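Local coordinates for NAD-dependent epimerase/dehydratase domain-containing protein (Ruegeria pomeroyi DSS-3, PDB 3IUS) that is of unknown function but probably binds an NAD-type cofactor through a Rossmann-type fold related to NAD-dependent epimerases and dehydratases, at residues T71-L81 and R127-W138; R96-Y107 and L144-A152. All coordinates share one frame; numbering follows the deposited sequence. Where two conformers were deposited one is given.

Contact 1 of 2, residues T71-L81 and R127-W138; sequences TAPDSGGDPVL and RGRWRVMAEQQW
Gly77 and Ala134 bring their backbones together, CA to CA 4.6 Å, where the loop leading into helix 79-90 rests on helix 126-140, both parts of a Rossmann-type fold. The loop makes a type I turn from Asp74 to Gly77, tightened by an Asx turn in which Asp74 OD1 accepts from Gly76 N. At its positive phi of 103° the backbone of Gly77 alone calls for glycine, and a CB there would also collide with Gln137 OE1. The Gln137 amide reads this backbone with both ends: NE2 donates almost straight to Gly76 O, and OE1 takes Asp78 N at 2.9 Å in its carbonyl plane. Asp78 is the N-cap of helix 79-90, its OD2 receiving Leu81 N through the anti lone pair, while OD1 accepts from Trp138 NE1 at 2.9 Å. With CG anti to the backbone N (chi1 -172°), the carboxylate lies beside the indole edge, its plane 83° from the ring; NE1 meets OD1 from above the carboxylate plane, while OD1 lies in the indole plane. One residue caps one helix and ties it to another. At the far end Pro73 CD sits 3.5 Å from Arg131 CZ, over the guanidinium face, and Ser75 CA makes a CH-pi contact with Trp130. Leu81 spreads its branches over one face of Trp138, CD1 3.5 Å from the centroid of the five-membered ring and almost on the ring normal.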
loop_
_atom_site.group_PDB
_atom_site.type_symbol
_atom_site.label_atom_id
_atom_site.label_comp_id
_atom_site.label_asym_id
_atom_site.label_seq_id
_atom_site.Cartn_x
_atom_site.Cartn_y
_atom_site.Cartn_z
ATOM N N THR A 71 8.130 -1.462 5.008
ATOM C CA THR A 71 8.517 -0.669 6.172
ATOM C C THR A 71 8.402 0.832 5.911
ATOM O O THR A 71 8.989 1.343 4.966
ATOM C CB THR A 71 9.957 -0.995 6.608
ATOM O OG1 THR A 71 10.865 -0.660 5.549
ATOM C CG2 THR A 71 10.092 -2.474 6.926
ATOM N N ALA A 72 7.642 1.532 6.751
ATOM C CA ALA A 72 7.472 2.980 6.611
ATOM C C ALA A 72 8.772 3.739 6.876
ATOM O O ALA A 72 9.597 3.306 7.672
ATOM C CB ALA A 72 6.377 3.477 7.545
ATOM N N PRO A 73 8.951 4.887 6.207
ATOM C CA PRO A 73 10.161 5.691 6.407
ATOM C C PRO A 73 10.060 6.574 7.642
ATOM O O PRO A 73 8.971 6.750 8.191
ATOM C CB PRO A 73 10.184 6.575 5.159
ATOM C CG PRO A 73 8.741 6.736 4.831
ATOM C CD PRO A 73 8.176 5.364 5.051
ATOM N N ASP A 74 11.197 7.103 8.078
ATOM C CA ASP A 74 11.242 8.128 9.112
ATOM C C ASP A 74 11.983 9.327 8.533
ATOM O O ASP A 74 12.278 9.347 7.336
ATOM C CB ASP A 74 11.949 7.607 10.370
ATOM C CG ASP A 74 13.329 7.046 10.079
ATOM O OD1 ASP A 74 13.952 7.455 9.080
ATOM O OD2 ASP A 74 13.795 6.186 10.852
ATOM N N SER A 75 12.306 10.304 9.382
ATOM C CA SER A 75 12.965 11.527 8.927
ATOM C C SER A 75 14.292 11.265 8.215
ATOM O O SER A 75 14.794 12.130 7.504
ATOM C CB SER A 75 13.172 12.506 10.090
ATOM O OG SER A 75 14.018 11.963 11.083
ATOM N N GLY A 76 14.849 10.074 8.399
ATOM C CA GLY A 76 16.111 9.725 7.768
ATOM C C GLY A 76 15.906 8.991 6.461
ATOM O O GLY A 76 16.862 8.711 5.732
ATOM N N GLY A 77 14.649 8.690 6.153
ATOM C CA GLY A 77 14.321 7.934 4.962
ATOM C C GLY A 77 13.996 6.487 5.279
ATOM O O GLY A 77 13.223 6.195 6.195
ATOM N N ASP A 78 14.597 5.574 4.529
ATOM C CA ASP A 78 14.253 4.159 4.653
ATOM C C ASP A 78 15.076 3.411 5.696
ATOM O O ASP A 78 16.295 3.324 5.584
ATOM C CB ASP A 78 14.377 3.455 3.303
ATOM C CG ASP A 78 13.849 2.039 3.341
ATOM O OD1 ASP A 78 12.693 1.833 2.914
ATOM O OD2 ASP A 78 14.580 1.137 3.805
ATOM N N PRO A 79 14.393 2.838 6.703
ATOM C CA PRO A 79 15.019 2.094 7.803
ATOM C C PRO A 79 15.730 0.816 7.353
ATOM O O PRO A 79 16.725 0.443 7.970
ATOM C CB PRO A 79 13.831 1.748 8.712
ATOM C CG PRO A 79 12.761 2.725 8.336
ATOM C CD PRO A 79 12.937 2.962 6.880
ATOM N N VAL A 80 15.229 0.153 6.311
ATOM C CA VAL A 80 15.859 -1.068 5.812
ATOM C C VAL A 80 17.217 -0.737 5.194
ATOM O O VAL A 80 18.216 -1.391 5.480
ATOM C CB VAL A 80 14.968 -1.813 4.788
ATOM C CG1 VAL A 80 15.760 -2.908 4.078
ATOM C CG2 VAL A 80 13.740 -2.402 5.472
ATOM N N LEU A 81 17.253 0.296 4.361
ATOM C CA LEU A 81 18.511 0.746 3.770
ATOM C C LEU A 81 19.452 1.288 4.843
ATOM O O LEU A 81 20.667 1.137 4.748
ATOM C CB LEU A 81 18.260 1.810 2.696
ATOM C CG LEU A 81 17.623 1.347 1.382
ATOM C CD1 LEU A 81 17.330 2.536 0.475
ATOM C CD2 LEU A 81 18.512 0.333 0.675
ATOM N N ARG A 127 5.399 13.231 6.180
ATOM C CA ARG A 127 5.263 11.839 5.760
ATOM C C ARG A 127 5.525 11.680 4.265
ATOM O O ARG A 127 6.240 10.773 3.845
ATOM C CB ARG A 127 3.879 11.298 6.119
ATOM C CG ARG A 127 3.660 11.135 7.609
ATOM C CD ARG A 127 4.602 10.088 8.194
ATOM N NE ARG A 127 4.051 8.736 8.099
ATOM C CZ ARG A 127 4.784 7.628 8.039
ATOM N NH1 ARG A 127 4.189 6.447 7.951
ATOM N NH2 ARG A 127 6.109 7.699 8.051
ATOM N N GLY A 128 4.939 12.565 3.464
ATOM C CA GLY A 128 5.146 12.538 2.031
ATOM C C GLY A 128 6.588 12.806 1.645
ATOM O O GLY A 128 7.106 12.197 0.706
ATOM N N ARG A 129 7.233 13.735 2.348
ATOM C CA ARG A 129 8.642 14.032 2.077
ATOM C C ARG A 129 9.525 12.836 2.436
ATOM O O ARG A 129 10.497 12.537 1.736
ATOM C CB ARG A 129 9.115 15.287 2.816
ATOM C CG ARG A 129 8.519 16.586 2.290
ATOM C CD ARG A 129 9.256 17.803 2.843
ATOM N NE ARG A 129 9.416 17.750 4.292
ATOM C CZ ARG A 129 8.528 18.226 5.155
ATOM N NH1 ARG A 129 7.419 18.799 4.714
ATOM N NH2 ARG A 129 8.752 18.136 6.459
ATOM N N TRP A 130 9.186 12.151 3.524
ATOM C CA TRP A 130 9.956 10.976 3.926
ATOM C C TRP A 130 9.808 9.852 2.901
ATOM O O TRP A 130 10.763 9.112 2.638
ATOM C CB TRP A 130 9.545 10.479 5.314
ATOM C CG TRP A 130 9.691 11.503 6.399
ATOM C CD1 TRP A 130 10.431 12.650 6.355
ATOM C CD2 TRP A 130 9.093 11.461 7.700
ATOM N NE1 TRP A 130 10.322 13.327 7.543
ATOM C CE2 TRP A 130 9.506 12.620 8.385
ATOM C CE3 TRP A 130 8.246 10.558 8.349
ATOM C CZ2 TRP A 130 9.099 12.902 9.688
ATOM C CZ3 TRP A 130 7.842 10.840 9.645
ATOM C CH2 TRP A 130 8.271 12.002 10.300
ATOM N N ARG A 131 8.612 9.725 2.327
ATOM C CA ARG A 131 8.379 8.749 1.266
ATOM C C ARG A 131 9.246 9.067 0.058
ATOM O O ARG A 131 9.876 8.177 -0.505
ATOM C CB ARG A 131 6.910 8.720 0.845
ATOM C CG ARG A 131 6.003 7.980 1.800
ATOM C CD ARG A 131 6.264 6.479 1.772
ATOM N NE ARG A 131 5.405 5.793 2.731
ATOM C CZ ARG A 131 5.444 4.488 2.975
ATOM N NH1 ARG A 131 6.303 3.715 2.325
ATOM N NH2 ARG A 131 4.624 3.957 3.870
ATOM N N VAL A 132 9.270 10.336 -0.346
ATOM C CA VAL A 132 10.094 10.731 -1.490
ATOM C C VAL A 132 11.568 10.427 -1.231
ATOM O O VAL A 132 12.268 9.915 -2.113
ATOM C CB VAL A 132 9.928 12.223 -1.829
ATOM C CG1 VAL A 132 11.012 12.658 -2.821
ATOM C CG2 VAL A 132 8.528 12.491 -2.379
HETATM N N MSE A 133 12.030 10.757 -0.030
HETATM C CA MSE A 133 13.380 10.435 0.416
HETATM C C MSE A 133 13.662 8.956 0.224
HETATM O O MSE A 133 14.678 8.566 -0.353
HETATM C CB MSE A 133 13.525 10.710 1.910
HETATM C CG MSE A 133 13.945 12.094 2.338
HETATM SE SE MSE A 133 14.779 11.868 4.102
HETATM C CE MSE A 133 16.482 11.145 3.507
ATOM N N ALA A 134 12.764 8.131 0.758
ATOM C CA ALA A 134 12.935 6.681 0.712
ATOM C C ALA A 134 13.008 6.188 -0.730
ATOM O O ALA A 134 13.897 5.409 -1.080
ATOM C CB ALA A 134 11.810 5.985 1.469
ATOM N N GLU A 135 12.090 6.656 -1.574
ATOM C CA GLU A 135 12.098 6.254 -2.979
ATOM C C GLU A 135 13.435 6.580 -3.621
ATOM O O GLU A 135 13.991 5.767 -4.352
ATOM C CB GLU A 135 11.005 6.963 -3.772
ATOM C CG GLU A 135 9.595 6.489 -3.480
ATOM C CD GLU A 135 8.641 6.814 -4.621
ATOM O OE1 GLU A 135 9.109 7.018 -5.761
ATOM O OE2 GLU A 135 7.420 6.867 -4.392
ATOM N N GLN A 136 13.932 7.784 -3.355
ATOM C CA GLN A 136 15.173 8.254 -3.967
ATOM C C GLN A 136 16.363 7.420 -3.510
ATOM O O GLN A 136 17.270 7.122 -4.297
ATOM C CB GLN A 136 15.389 9.746 -3.669
ATOM C CG GLN A 136 14.412 10.656 -4.426
ATOM C CD GLN A 136 14.292 12.057 -3.844
ATOM O OE1 GLN A 136 14.885 12.377 -2.813
ATOM N NE2 GLN A 136 13.516 12.902 -4.511
ATOM N N GLN A 137 16.356 7.043 -2.237
ATOM C CA GLN A 137 17.419 6.205 -1.689
ATOM C C GLN A 137 17.440 4.842 -2.380
ATOM O O GLN A 137 18.492 4.358 -2.796
ATOM C CB GLN A 137 17.266 6.067 -0.170
ATOM C CG GLN A 137 17.570 7.354 0.580
ATOM C CD GLN A 137 17.171 7.300 2.050
ATOM O OE1 GLN A 137 16.391 6.443 2.471
ATOM N NE2 GLN A 137 17.696 8.235 2.833
ATOM N N TRP A 138 16.270 4.233 -2.520
ATOM C CA TRP A 138 16.168 2.962 -3.225
ATOM C C TRP A 138 16.595 3.090 -4.690
ATOM O O TRP A 138 17.354 2.266 -5.190
ATOM C CB TRP A 138 14.752 2.399 -3.106
ATOM C CG TRP A 138 14.506 1.756 -1.781
ATOM C CD1 TRP A 138 13.755 2.250 -0.751
ATOM C CD2 TRP A 138 15.017 0.497 -1.337
ATOM N NE1 TRP A 138 13.768 1.374 0.308
ATOM C CE2 TRP A 138 14.536 0.289 -0.027
ATOM C CE3 TRP A 138 15.834 -0.476 -1.919
ATOM C CZ2 TRP A 138 14.847 -0.853 0.709
ATOM C CZ3 TRP A 138 16.142 -1.608 -1.187
ATOM C CH2 TRP A 138 15.649 -1.787 0.113
HETATM O O HOH W 1 7.040 0.692 2.665
HETATM O O HOH W 2 17.985 5.534 5.148
#

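Contact 2 of 2, residues R96-Y107 and L144-A152; sequences RWVGYLSTTAVY and LPLHVFRLA
Trp97 and His147 face each other at one end of two parallel strands, 97-103 and 146-151, in the central sheet of the Rossmann-type fold. Their rings form an offset stack, planes 24° apart, with Trp97 CD1 over the imidazole face 3.3 Å from His147 CE1. His147 CG stands anti to the carbonyl carbon (chi1 -56°), which lets ND1 donate at 3.2 Å to Val98 O in the imidazole plane and helps fix the ring's rotation; Val98 O also accepts from His147 N, and NE2 accepts a hydrogen bond from Asp200 N. Were His147 replaced by alanine, Val98 O would probably have one donor fewer, Asp200 N would lose its acceptor and the Trp97 indole its stacking partner. On this face Phe149 turns its edge to Gly99 CA, and Phe149 CE2 meets Trp97 CZ2 at 3.7 Å. Leu101 packs its CD2 on Phe149 CB and its CB on Leu151 CD1. Tyr100 and Ser102 bond through backbone N and O to His147, Phe149 and Leu151. On the other face Arg150, extended from CG to NE, carries its guanidinium under Val106 CG2; Arg150 NH1 donates to Tyr107 OH at 2.9 Å, the phenol ring standing 82° from the guanidinium plane, and that hydroxyl also bonds Asn206 ND2. Strand 66-69 continues the sheet beyond 97-103; helix 185-197 covers the Trp97, His147 and Phe149 face, helix 126-140 the opposite one, where Glu135 salt-bridges Arg150.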
loop_
_atom_site.group_PDB
_atom_site.type_symbol
_atom_site.label_atom_id
_atom_site.label_comp_id
_atom_site.label_asym_id
_atom_site.label_seq_id
_atom_site.Cartn_x
_atom_site.Cartn_y
_atom_site.Cartn_z
ATOM N N ARG A 96 16.348 -10.921 -8.474
ATOM C CA ARG A 96 15.632 -10.826 -9.739
ATOM C C ARG A 96 14.645 -9.669 -9.688
ATOM O O ARG A 96 14.239 -9.133 -10.716
ATOM C CB ARG A 96 14.890 -12.129 -10.042
ATOM C CG ARG A 96 13.893 -12.014 -11.185
ATOM C CD ARG A 96 13.238 -13.346 -11.502
ATOM N NE ARG A 96 12.186 -13.212 -12.505
ATOM C CZ ARG A 96 12.411 -13.025 -13.801
ATOM N NH1 ARG A 96 13.653 -12.939 -14.253
ATOM N NH2 ARG A 96 11.393 -12.917 -14.644
ATOM N N TRP A 97 14.270 -9.276 -8.479
ATOM C CA TRP A 97 13.208 -8.305 -8.328
ATOM C C TRP A 97 13.219 -7.738 -6.920
ATOM O O TRP A 97 13.389 -8.474 -5.951
ATOM C CB TRP A 97 11.883 -9.001 -8.613
ATOM C CG TRP A 97 10.648 -8.158 -8.509
ATOM C CD1 TRP A 97 10.015 -7.499 -9.525
ATOM C CD2 TRP A 97 9.863 -7.929 -7.332
ATOM N NE1 TRP A 97 8.890 -6.861 -9.047
ATOM C CE2 TRP A 97 8.780 -7.107 -7.703
ATOM C CE3 TRP A 97 9.977 -8.331 -6.001
ATOM C CZ2 TRP A 97 7.810 -6.686 -6.789
ATOM C CZ3 TRP A 97 9.017 -7.906 -5.092
ATOM C CH2 TRP A 97 7.949 -7.096 -5.494
ATOM N N VAL A 98 13.077 -6.422 -6.826
ATOM C CA VAL A 98 12.910 -5.749 -5.547
ATOM C C VAL A 98 11.710 -4.819 -5.635
ATOM O O VAL A 98 11.590 -4.037 -6.574
ATOM C CB VAL A 98 14.159 -4.932 -5.169
ATOM C CG1 VAL A 98 13.881 -4.079 -3.937
ATOM C CG2 VAL A 98 15.367 -5.854 -4.960
ATOM N N GLY A 99 10.809 -4.901 -4.663
ATOM C CA GLY A 99 9.658 -4.027 -4.668
ATOM C C GLY A 99 9.621 -3.147 -3.432
ATOM O O GLY A 99 9.655 -3.652 -2.312
ATOM N N TYR A 100 9.581 -1.835 -3.638
ATOM C CA TYR A 100 9.383 -0.906 -2.535
ATOM C C TYR A 100 7.950 -0.417 -2.538
ATOM O O TYR A 100 7.484 0.146 -3.528
ATOM C CB TYR A 100 10.340 0.290 -2.615
ATOM C CG TYR A 100 10.071 1.309 -1.527
ATOM C CD1 TYR A 100 10.355 1.021 -0.197
ATOM C CD2 TYR A 100 9.512 2.546 -1.825
ATOM C CE1 TYR A 100 10.094 1.932 0.807
ATOM C CE2 TYR A 100 9.253 3.466 -0.829
ATOM C CZ TYR A 100 9.550 3.156 0.486
ATOM O OH TYR A 100 9.289 4.064 1.482
ATOM N N LEU A 101 7.242 -0.636 -1.434
ATOM C CA LEU A 101 5.892 -0.117 -1.313
ATOM C C LEU A 101 5.926 1.335 -0.840
ATOM O O LEU A 101 6.397 1.637 0.262
ATOM C CB LEU A 101 5.043 -0.985 -0.382
ATOM C CG LEU A 101 4.887 -2.456 -0.797
ATOM C CD1 LEU A 101 3.942 -3.189 0.154
ATOM C CD2 LEU A 101 4.407 -2.583 -2.240
ATOM N N SER A 102 5.439 2.226 -1.698
ATOM C CA SER A 102 5.388 3.650 -1.419
ATOM C C SER A 102 3.923 4.041 -1.284
ATOM O O SER A 102 3.070 3.181 -1.080
ATOM C CB SER A 102 6.061 4.440 -2.550
ATOM O OG SER A 102 6.230 5.809 -2.204
ATOM N N THR A 103 3.627 5.330 -1.404
ATOM C CA THR A 103 2.243 5.794 -1.344
ATOM C C THR A 103 2.006 6.912 -2.351
ATOM O O THR A 103 2.949 7.422 -2.962
ATOM C CB THR A 103 1.860 6.321 0.058
ATOM O OG1 THR A 103 2.513 7.574 0.286
ATOM C CG2 THR A 103 2.249 5.328 1.152
ATOM N N THR A 104 0.743 7.297 -2.517
ATOM C CA THR A 104 0.399 8.367 -3.446
ATOM C C THR A 104 0.594 9.746 -2.831
ATOM O O THR A 104 0.334 10.759 -3.485
ATOM C CB THR A 104 -1.046 8.245 -3.957
ATOM O OG1 THR A 104 -1.951 8.276 -2.844
ATOM C CG2 THR A 104 -1.238 6.955 -4.742
ATOM N N ALA A 105 1.046 9.793 -1.579
ATOM C CA ALA A 105 1.238 11.077 -0.906
ATOM C C ALA A 105 2.414 11.832 -1.508
ATOM O O ALA A 105 2.562 13.035 -1.306
ATOM C CB ALA A 105 1.421 10.895 0.598
ATOM N N VAL A 106 3.239 11.122 -2.270
ATOM C CA VAL A 106 4.385 11.748 -2.912
ATOM C C VAL A 106 3.995 12.857 -3.894
ATOM O O VAL A 106 4.777 13.780 -4.136
ATOM C CB VAL A 106 5.234 10.718 -3.660
ATOM C CG1 VAL A 106 5.773 9.668 -2.692
ATOM C CG2 VAL A 106 4.424 10.068 -4.761
ATOM N N TYR A 107 2.800 12.755 -4.469
ATOM C CA TYR A 107 2.359 13.705 -5.484
ATOM C C TYR A 107 1.996 15.076 -4.922
ATOM O O TYR A 107 2.188 16.097 -5.583
ATOM C CB TYR A 107 1.194 13.132 -6.298
ATOM C CG TYR A 107 1.579 11.928 -7.124
ATOM C CD1 TYR A 107 2.506 12.040 -8.152
ATOM C CD2 TYR A 107 1.025 10.679 -6.869
ATOM C CE1 TYR A 107 2.867 10.944 -8.901
ATOM C CE2 TYR A 107 1.369 9.581 -7.613
ATOM C CZ TYR A 107 2.304 9.716 -8.629
ATOM O OH TYR A 107 2.649 8.619 -9.372
ATOM N N LEU A 144 20.199 -2.455 -8.878
ATOM C CA LEU A 144 19.105 -3.098 -8.165
ATOM C C LEU A 144 17.865 -3.142 -9.064
ATOM O O LEU A 144 17.490 -2.125 -9.653
ATOM C CB LEU A 144 18.814 -2.327 -6.876
ATOM C CG LEU A 144 18.105 -3.055 -5.736
ATOM C CD1 LEU A 144 18.964 -4.191 -5.190
ATOM C CD2 LEU A 144 17.774 -2.064 -4.636
ATOM N N PRO A 145 17.230 -4.322 -9.184
ATOM C CA PRO A 145 16.019 -4.488 -10.001
ATOM C C PRO A 145 14.827 -3.882 -9.275
ATOM O O PRO A 145 13.889 -4.602 -8.939
ATOM C CB PRO A 145 15.838 -6.009 -10.078
ATOM C CG PRO A 145 17.029 -6.614 -9.380
ATOM C CD PRO A 145 17.601 -5.568 -8.493
ATOM N N LEU A 146 14.880 -2.575 -9.039
ATOM C CA LEU A 146 13.911 -1.891 -8.186
ATOM C C LEU A 146 12.605 -1.566 -8.895
ATOM O O LEU A 146 12.593 -1.158 -10.055
ATOM C CB LEU A 146 14.517 -0.596 -7.637
ATOM C CG LEU A 146 13.551 0.248 -6.807
ATOM C CD1 LEU A 146 13.259 -0.432 -5.466
ATOM C CD2 LEU A 146 14.089 1.652 -6.615
ATOM N N HIS A 147 11.500 -1.725 -8.171
ATOM C CA HIS A 147 10.188 -1.362 -8.666
ATOM C C HIS A 147 9.533 -0.649 -7.517
ATOM O O HIS A 147 9.606 -1.120 -6.388
ATOM C CB HIS A 147 9.385 -2.609 -9.048
ATOM C CG HIS A 147 10.080 -3.478 -10.053
ATOM N ND1 HIS A 147 11.164 -4.265 -9.728
ATOM C CD2 HIS A 147 9.857 -3.669 -11.375
ATOM C CE1 HIS A 147 11.579 -4.904 -10.809
ATOM N NE2 HIS A 147 10.803 -4.563 -11.820
ATOM N N VAL A 148 8.948 0.508 -7.802
ATOM C CA VAL A 148 8.267 1.292 -6.783
ATOM C C VAL A 148 6.770 1.228 -7.013
ATOM O O VAL A 148 6.290 1.453 -8.126
ATOM C CB VAL A 148 8.724 2.763 -6.805
ATOM C CG1 VAL A 148 7.822 3.617 -5.907
ATOM C CG2 VAL A 148 10.189 2.876 -6.381
ATOM N N PHE A 149 6.030 0.944 -5.946
ATOM C CA PHE A 149 4.586 0.833 -6.026
ATOM C C PHE A 149 3.969 1.867 -5.117
ATOM O O PHE A 149 4.074 1.763 -3.900
ATOM C CB PHE A 149 4.134 -0.576 -5.621
ATOM C CG PHE A 149 4.715 -1.663 -6.476
ATOM C CD1 PHE A 149 4.061 -2.079 -7.625
ATOM C CD2 PHE A 149 5.925 -2.255 -6.140
ATOM C CE1 PHE A 149 4.603 -3.069 -8.425
ATOM C CE2 PHE A 149 6.467 -3.249 -6.933
ATOM C CZ PHE A 149 5.801 -3.656 -8.073
ATOM N N ARG A 150 3.349 2.878 -5.716
ATOM C CA ARG A 150 2.702 3.930 -4.955
ATOM C C ARG A 150 1.271 3.515 -4.655
ATOM O O ARG A 150 0.387 3.576 -5.512
ATOM C CB ARG A 150 2.792 5.271 -5.696
ATOM C CG ARG A 150 4.248 5.626 -6.048
ATOM C CD ARG A 150 4.403 6.958 -6.782
ATOM N NE ARG A 150 5.819 7.310 -6.910
ATOM C CZ ARG A 150 6.317 8.130 -7.834
ATOM N NH1 ARG A 150 5.511 8.687 -8.732
ATOM N NH2 ARG A 150 7.621 8.385 -7.864
ATOM N N LEU A 151 1.068 3.074 -3.420
ATOM C CA LEU A 151 -0.196 2.483 -3.001
ATOM C C LEU A 151 -1.185 3.554 -2.578
ATOM O O LEU A 151 -0.825 4.511 -1.900
ATOM C CB LEU A 151 0.034 1.501 -1.848
ATOM C CG LEU A 151 1.033 0.363 -2.058
ATOM C CD1 LEU A 151 1.153 -0.494 -0.796
ATOM C CD2 LEU A 151 0.635 -0.492 -3.249
ATOM N N ALA A 152 -2.431 3.390 -3.000
ATOM C CA ALA A 152 -3.507 4.233 -2.512
ATOM C C ALA A 152 -3.922 3.738 -1.127
ATOM O O ALA A 152 -3.269 2.868 -0.544
ATOM C CB ALA A 152 -4.680 4.207 -3.487
#

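Overall arrangement
The two contacts illustrate how a Rossmann-type sheet and its helical cover are joined by different chemistry. Contact 2 is buried and lies within the sheet, so regular backbone bonds between parallel strands do most of the joining. Contact 1, partly buried and nearer the surface, joins a loop and helix start to a neighbouring helix, relying on side chains that bond to backbone atoms or pack on rings. Their segments alternate along the chain: each half of contact 1 precedes the strand that enters contact 2. Helix 126-140 links them directly: the Glu135 carboxylate, shared between both strands of contact 2, probably takes a hydrogen bond from Ser102, while Trp138 stacks on Tyr100.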